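Local coordinates for probable methyltransferase (Bordetella pertussis, PDB 3KTY) that probably transfers a methyl group from S-adenosyl-L-methionine to RNA, as a member of the TrmH (SpoU) methyltransferase family, at the interface of chains A and B. Numbering follows the deposited sequence. Chains: chain A/B, Probable methyltransferase.

The interface of chains A and B. Residues chain A 146, 148, 155, 159, 163; chain B 33-34, 162-163, 166.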
# COMPACT_ATOMS: atom_id res chain seq x y z
N ILE A 146 -3.12 11.55 1.68
CA ILE A 146 -2.11 10.58 2.04
C ILE A 146 -0.83 11.39 2.05
O ILE A 146 -0.39 11.86 1.00
CB ILE A 146 -2.04 9.45 1.01
CG1 ILE A 146 -3.41 8.75 0.93
CG2 ILE A 146 -0.96 8.47 1.35
CD1 ILE A 146 -3.36 7.38 0.32
N ALA A 148 2.43 11.45 1.75
CA ALA A 148 3.58 10.68 1.26
C ALA A 148 4.72 11.62 0.98
O ALA A 148 4.54 12.83 1.01
CB ALA A 148 3.23 9.90 0.02
N LEU A 155 1.81 9.17 -6.56
CA LEU A 155 1.87 7.71 -6.68
C LEU A 155 0.64 7.16 -7.39
O LEU A 155 -0.45 7.72 -7.27
CB LEU A 155 2.02 7.07 -5.30
CG LEU A 155 1.35 7.80 -4.13
CD1 LEU A 155 0.09 8.51 -4.60
CD2 LEU A 155 1.04 6.84 -3.00
N GLN A 159 -2.13 2.52 -6.04
CA GLN A 159 -1.33 2.51 -4.83
C GLN A 159 -2.00 3.36 -3.76
O GLN A 159 -2.22 2.89 -2.64
CB GLN A 159 0.07 2.98 -5.15
CG GLN A 159 0.79 1.98 -6.07
CD GLN A 159 1.93 2.59 -6.88
OE1 GLN A 159 2.41 3.70 -6.57
NE2 GLN A 159 2.38 1.87 -7.92
N LEU A 163 -3.32 1.80 -0.11
CA LEU A 163 -3.13 2.43 1.17
C LEU A 163 -4.49 2.70 1.83
O LEU A 163 -4.69 2.35 2.97
CB LEU A 163 -2.27 3.70 1.08
CG LEU A 163 -0.84 3.39 0.73
CD1 LEU A 163 0.01 4.60 0.89
CD2 LEU A 163 -0.36 2.27 1.61
N THR B 33 8.72 6.34 -2.57
CA THR B 33 7.50 7.14 -2.43
C THR B 33 7.14 7.41 -0.97
O THR B 33 6.41 8.34 -0.68
CB THR B 33 6.24 6.53 -3.13
OG1 THR B 33 5.80 5.35 -2.44
CG2 THR B 33 6.55 6.20 -4.55
N MSE B 34 7.61 6.54 -0.08
CA MSE B 34 7.41 6.68 1.35
C MSE B 34 8.56 7.43 2.02
O MSE B 34 8.58 7.59 3.22
CB MSE B 34 7.22 5.29 2.00
CG MSE B 34 5.90 4.55 1.50
SE MSE B 34 4.29 5.73 1.70
CE MSE B 34 3.31 5.17 0.10
N GLN B 162 5.12 -1.77 0.23
CA GLN B 162 4.51 -0.45 0.29
C GLN B 162 3.73 -0.26 1.62
O GLN B 162 3.86 0.78 2.29
CB GLN B 162 3.62 -0.23 -0.93
CG GLN B 162 3.36 1.23 -1.21
CD GLN B 162 2.44 1.42 -2.40
OE1 GLN B 162 2.18 2.55 -2.84
NE2 GLN B 162 1.93 0.31 -2.94
N LEU B 163 2.94 -1.27 2.00
CA LEU B 163 2.23 -1.19 3.26
C LEU B 163 3.24 -0.95 4.41
O LEU B 163 3.05 -0.06 5.20
CB LEU B 163 1.34 -2.42 3.52
CG LEU B 163 0.18 -2.46 2.57
CD1 LEU B 163 -0.79 -3.51 2.99
CD2 LEU B 163 -0.47 -1.11 2.53
N TRP B 166 4.64 2.45 4.28
CA TRP B 166 3.64 3.45 4.65
C TRP B 166 3.51 3.51 6.20
O TRP B 166 3.62 4.57 6.81
CB TRP B 166 2.29 3.22 3.89
CG TRP B 166 1.18 3.73 4.63
CD1 TRP B 166 0.27 3.01 5.31
CD2 TRP B 166 0.87 5.11 4.86
NE1 TRP B 166 -0.61 3.84 5.96
CE2 TRP B 166 -0.26 5.14 5.70
CE3 TRP B 166 1.45 6.32 4.45
CZ2 TRP B 166 -0.83 6.33 6.16
CZ3 TRP B 166 0.88 7.51 4.90
CH2 TRP B 166 -0.25 7.50 5.73
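A:Leu163 packs its forked end against B:Met34 and B:Trp166 and touches B:Leu163, making an apolar core for this patch of what is probably the dimer interface. Both of its methyls pack on the tryptophan. CD1 lies over one face of the B:Trp166 indole, 3.7 Å above the plane and displaced toward the rim, and also meets the CE methyl of B:Met34, a selenomethionine, tip to tip at 3.4 Å. CD2 lies 3.6 Å from B:Trp166 CB and also reaches CD2 of B:Leu163 at 3.5 Å, where the two leucines slide past each other in opposite directions. A branched leucine suits this place because its methyls can serve several neighbours at once. B:Met34 is bent at chi2 (-52°) and chi3, which brings CE to A:Leu163 while the selenium sits at the indole edge, in the ring plane; within chain B this side chain probably helps to hold the indole in place. The broad indole also extends to A:Ile146, whose CG2 comes within 4.1 Å of CZ3.

A second group of contacts involves amide side chains and backbone. A:Gln159 and B:Gln162 cross at about a right angle, their amide planes 80° apart. With CG anti to the backbone N (chi1 -159°) and the chain extended beyond, B:Gln162 carries its amide across to the aliphatic CB and CG of A:Gln159, its CD 3.9 Å from A:Gln159 CB, although this side chain is poorly ordered. The short side chain of A:Ala148 probably lets its loop lie against the end of helix 21-33, with CB packing 3.6 Å from the carbonyl O of B:Thr33.

The centre of the patch is helix 157-172 of each chain, the last of this construct, which supplies both Leu163 side chains, both glutamines and the tryptophan. Around it, the loop after strand 142-145 of chain A faces the end of helix 21-33 of chain B, and two-fold symmetry repeats the arrangement with the chains exchanged. This is the SpoU methylase domain of a longer protein, an alpha-beta-alpha sandwich whose helix 157-172 packs across the two-fold, in the manner usual for SPOUT-type dimers.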